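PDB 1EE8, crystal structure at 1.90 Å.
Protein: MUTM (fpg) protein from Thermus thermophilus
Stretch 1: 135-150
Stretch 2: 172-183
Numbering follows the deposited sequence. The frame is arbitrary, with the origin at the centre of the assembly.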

# COMPACT_ATOMS: atom_id res chain seq x y z
N PHE A 135 13.25 -20.25 30.46
CA PHE A 135 14.09 -19.13 30.85
C PHE A 135 15.41 -19.63 31.41
O PHE A 135 16.49 -19.21 30.97
N PHE A 136 15.33 -20.55 32.37
CA PHE A 136 16.52 -21.12 32.99
C PHE A 136 17.39 -21.79 31.92
O PHE A 136 18.59 -21.54 31.85
N ARG A 137 16.78 -22.64 31.09
CA ARG A 137 17.53 -23.32 30.04
C ARG A 137 18.21 -22.30 29.13
O ARG A 137 19.36 -22.48 28.72
N GLY A 138 17.49 -21.22 28.83
CA GLY A 138 18.03 -20.17 27.98
C GLY A 138 19.27 -19.54 28.57
O GLY A 138 20.15 -19.09 27.84
N LEU A 139 19.34 -19.50 29.89
CA LEU A 139 20.49 -18.91 30.56
C LEU A 139 21.66 -19.88 30.61
O LEU A 139 22.82 -19.49 30.44
N LYS A 140 21.36 -21.15 30.85
CA LYS A 140 22.39 -22.18 30.93
C LYS A 140 23.12 -22.46 29.62
O LYS A 140 24.15 -23.12 29.61
N GLU A 141 22.58 -21.94 28.52
CA GLU A 141 23.19 -22.15 27.22
C GLU A 141 24.10 -20.99 26.80
O GLU A 141 24.68 -21.01 25.72
N SER A 142 24.24 -19.99 27.67
CA SER A 142 25.06 -18.83 27.32
C SER A 142 26.23 -18.54 28.24
O SER A 142 26.11 -18.60 29.47
N ALA A 143 27.36 -18.20 27.64
CA ALA A 143 28.56 -17.84 28.40
C ALA A 143 28.64 -16.32 28.41
O ALA A 143 29.50 -15.73 29.07
N ARG A 144 27.73 -15.68 27.67
CA ARG A 144 27.68 -14.23 27.60
C ARG A 144 27.17 -13.66 28.92
O ARG A 144 26.46 -14.33 29.66
N PRO A 145 27.52 -12.40 29.22
CA PRO A 145 27.09 -11.75 30.47
C PRO A 145 25.57 -11.81 30.66
O PRO A 145 24.80 -11.62 29.72
N LEU A 146 25.17 -12.06 31.90
CA LEU A 146 23.76 -12.16 32.26
C LEU A 146 22.90 -11.07 31.64
O LEU A 146 21.86 -11.35 31.03
N LYS A 147 23.32 -9.81 31.78
CA LYS A 147 22.54 -8.72 31.24
C LYS A 147 22.32 -8.81 29.73
O LYS A 147 21.24 -8.48 29.24
N ALA A 148 23.33 -9.26 28.99
CA ALA A 148 23.21 -9.41 27.54
C ALA A 148 22.08 -10.38 27.21
O ALA A 148 21.38 -10.23 26.21
N LEU A 149 21.90 -11.39 28.05
CA LEU A 149 20.83 -12.34 27.80
C LEU A 149 19.47 -11.74 28.13
O LEU A 149 18.44 -12.18 27.63
N LEU A 150 19.47 -10.72 28.99
CA LEU A 150 18.21 -10.08 29.34
C LEU A 150 17.80 -9.13 28.22
O LEU A 150 16.62 -8.83 28.05
N ARG A 172 19.49 -8.95 43.14
CA ARG A 172 20.83 -8.92 43.70
C ARG A 172 21.82 -9.81 42.94
O ARG A 172 22.53 -10.63 43.53
N LEU A 173 21.86 -9.64 41.63
CA LEU A 173 22.75 -10.42 40.78
C LEU A 173 23.65 -9.53 39.93
O LEU A 173 23.25 -8.44 39.50
N SER A 174 24.87 -9.99 39.68
CA SER A 174 25.80 -9.22 38.87
C SER A 174 25.37 -9.21 37.41
O SER A 174 25.06 -10.25 36.84
N PRO A 175 25.34 -8.02 36.80
CA PRO A 175 24.95 -7.90 35.39
C PRO A 175 26.04 -8.47 34.49
O PRO A 175 25.78 -8.90 33.37
N PHE A 176 27.26 -8.50 35.01
CA PHE A 176 28.42 -8.93 34.25
C PHE A 176 28.87 -10.39 34.32
O PHE A 176 29.70 -10.82 33.51
N ARG A 177 28.33 -11.16 35.25
CA ARG A 177 28.73 -12.56 35.37
C ARG A 177 28.15 -13.38 34.23
O ARG A 177 27.10 -13.04 33.67
N PRO A 178 28.83 -14.48 33.85
CA PRO A 178 28.34 -15.33 32.77
C PRO A 178 26.92 -15.79 33.09
O PRO A 178 26.63 -16.16 34.22
N ALA A 179 26.04 -15.76 32.09
CA ALA A 179 24.65 -16.16 32.30
C ALA A 179 24.53 -17.59 32.83
O ALA A 179 23.68 -17.88 33.67
N ARG A 180 25.39 -18.47 32.33
CA ARG A 180 25.37 -19.87 32.74
C ARG A 180 25.88 -20.09 34.16
O ARG A 180 25.59 -21.12 34.78
N SER A 181 26.65 -19.14 34.67
CA SER A 181 27.20 -19.25 36.02
C SER A 181 26.12 -19.23 37.08
O SER A 181 26.37 -19.59 38.23
N LEU A 182 24.91 -18.82 36.70
CA LEU A 182 23.81 -18.75 37.66
C LEU A 182 23.32 -20.10 38.13
O LEU A 182 23.23 -21.04 37.36
N THR A 183 22.98 -20.19 39.42
CA THR A 183 22.44 -21.42 39.98
C THR A 183 20.95 -21.32 39.70
O THR A 183 20.47 -20.26 39.29

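Packing of 135-150 against 172-183 centres on Leu 146, Arg 180 and Ala 179, the three residues with the most surface covered across the contact. Leu 146, at the start of a helix, leaves sideways with chi1 t and chi2 p; both its methyls touch Leu 182 CD1, CD1 at 3.6 Å and CD2 at 3.7 Å; Leu 146 CD1 also lies 4.2 Å from Ala 179 CB, and CD2 4.2 Å from Leu 173 CB. Its backbone is anchored too, Leu 146 N donating to Arg 177 O at 2.8 Å. Ala 179 points toward the first stretch, and its methyl fits closely against Leu 149, CB to CD2 3.3 Å; Ala 179 N also donates to Arg 144 O at 2.9 Å. Leu 182 (m, t) also points toward the partner and reaches Leu 139 (m, t), CD1 to CD1 4.3 Å, extending the apolar cluster. Arg 180 is exposed and leaves sideways (p, t, p); its CD lies 4.3 Å from Ala 143 CB, and a weak bond joins Arg 180 N to Ser 142 O at 3.0 Å. Lys 140 starts away from the partner, but its m, m, t, t chain brings NZ back to donate to Arg 180 O at 2.6 Å and Leu 182 O at 2.9 Å.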

# COMPACT_ATOMS: atom_id res chain seq x y z
CB PHE A 135 13.36 -18.26 31.90
CG PHE A 135 14.20 -17.13 32.44
CD1 PHE A 135 14.68 -17.16 33.74
CD2 PHE A 135 14.52 -16.04 31.63
CE1 PHE A 135 15.47 -16.12 34.25
CE2 PHE A 135 15.31 -14.99 32.12
CZ PHE A 135 15.78 -15.03 33.43
CB PHE A 136 16.11 -22.12 34.08
CG PHE A 136 17.27 -22.69 34.86
CD1 PHE A 136 18.31 -21.86 35.29
CD2 PHE A 136 17.32 -24.04 35.17
CE1 PHE A 136 19.37 -22.38 36.02
CE2 PHE A 136 18.38 -24.57 35.90
CZ PHE A 136 19.41 -23.74 36.33
CB ARG A 137 16.60 -24.21 29.20
CG ARG A 137 17.29 -24.80 27.96
CD ARG A 137 16.46 -25.89 27.26
NE ARG A 137 15.11 -25.47 26.91
CZ ARG A 137 14.06 -25.54 27.73
NH1 ARG A 137 14.20 -26.02 28.96
NH2 ARG A 137 12.86 -25.14 27.32
CB LEU A 139 20.10 -18.48 31.98
CG LEU A 139 18.93 -17.48 32.07
CD1 LEU A 139 18.53 -17.27 33.51
CD2 LEU A 139 19.34 -16.17 31.42
CB LYS A 140 21.80 -23.48 31.49
CG LYS A 140 21.68 -23.49 33.00
CD LYS A 140 23.05 -23.34 33.65
CE LYS A 140 22.97 -23.33 35.17
NZ LYS A 140 24.32 -23.16 35.79
CB GLU A 141 22.11 -22.34 26.16
CG GLU A 141 21.28 -23.60 26.35
CD GLU A 141 20.20 -23.78 25.29
OE1 GLU A 141 19.65 -24.90 25.20
OE2 GLU A 141 19.91 -22.81 24.56
CB SER A 142 24.18 -17.58 27.23
OG SER A 142 23.01 -17.83 26.48
CB ALA A 143 29.80 -18.44 27.74
CB ARG A 144 26.77 -13.77 26.48
CG ARG A 144 27.34 -13.94 25.08
CD ARG A 144 26.61 -13.01 24.14
NE ARG A 144 25.17 -13.23 24.16
CZ ARG A 144 24.28 -12.35 23.72
NH1 ARG A 144 24.68 -11.19 23.22
NH2 ARG A 144 22.98 -12.64 23.77
CB PRO A 145 27.59 -10.32 30.31
CG PRO A 145 28.80 -10.48 29.43
CD PRO A 145 28.32 -11.47 28.41
CB LEU A 146 23.62 -12.12 33.78
CG LEU A 146 22.24 -12.43 34.34
CD1 LEU A 146 21.72 -13.75 33.78
CD2 LEU A 146 22.33 -12.48 35.86
CB LYS A 147 23.17 -7.36 31.58
CG LYS A 147 22.31 -6.21 31.09
CD LYS A 147 22.90 -4.84 31.37
CE LYS A 147 21.99 -3.76 30.81
NZ LYS A 147 22.49 -2.40 31.10
CB ALA A 148 24.52 -9.90 26.94
CB LEU A 149 21.05 -13.62 28.61
CG LEU A 149 21.36 -14.84 27.72
CD1 LEU A 149 22.56 -14.55 26.84
CD2 LEU A 149 21.62 -16.04 28.60
CB LEU A 150 18.35 -9.29 30.65
CG LEU A 150 18.58 -10.12 31.91
CD1 LEU A 150 18.49 -9.21 33.13
CD2 LEU A 150 17.53 -11.22 31.99
CB ARG A 172 20.79 -9.33 45.18
CG ARG A 172 19.90 -8.43 46.05
CD ARG A 172 20.43 -7.01 46.12
NE ARG A 172 19.80 -6.25 47.19
CZ ARG A 172 18.59 -5.70 47.14
NH1 ARG A 172 17.85 -5.81 46.04
NH2 ARG A 172 18.11 -5.05 48.19
CB LEU A 173 21.93 -11.34 39.86
CG LEU A 173 21.13 -12.44 40.55
CD1 LEU A 173 20.28 -13.18 39.53
CD2 LEU A 173 22.09 -13.39 41.26
CB SER A 174 27.20 -9.80 38.96
OG SER A 174 28.03 -9.18 38.02
CB PRO A 175 24.82 -6.39 35.19
CG PRO A 175 24.63 -5.85 36.58
CD PRO A 175 25.55 -6.69 37.39
CB PHE A 176 29.59 -8.01 34.59
CG PHE A 176 29.19 -6.57 34.73
CD1 PHE A 176 29.01 -6.01 35.99
CD2 PHE A 176 28.93 -5.80 33.61
CE1 PHE A 176 28.58 -4.70 36.13
CE2 PHE A 176 28.50 -4.49 33.73
CZ PHE A 176 28.32 -3.93 35.00
CB ARG A 177 28.27 -13.14 36.71
CG ARG A 177 26.76 -13.19 36.87
CD ARG A 177 26.37 -13.64 38.26
NE ARG A 177 26.58 -15.07 38.48
CZ ARG A 177 26.20 -15.72 39.57
NH1 ARG A 177 26.42 -17.03 39.68
NH2 ARG A 177 25.60 -15.07 40.56
CB PRO A 178 29.33 -16.49 32.76
CG PRO A 178 30.62 -15.82 33.19
CD PRO A 178 30.14 -14.94 34.33
CB ALA A 179 23.87 -16.03 31.00
CB ARG A 180 26.20 -20.71 31.77
CG ARG A 180 27.61 -20.20 31.54
CD ARG A 180 28.43 -21.21 30.77
NE ARG A 180 27.66 -21.78 29.67
CZ ARG A 180 28.13 -22.68 28.81
NH1 ARG A 180 29.37 -23.13 28.93
NH2 ARG A 180 27.34 -23.15 27.85
CB SER A 181 28.19 -18.10 36.29
OG SER A 181 27.50 -16.88 36.51
CB LEU A 182 22.62 -17.99 37.07
CG LEU A 182 22.67 -16.46 36.96
CD1 LEU A 182 21.29 -15.95 36.54
CD2 LEU A 182 23.07 -15.86 38.30
CB THR A 183 22.66 -21.51 41.50
OG1 THR A 183 21.90 -20.48 42.16
CG2 THR A 183 24.14 -21.34 41.83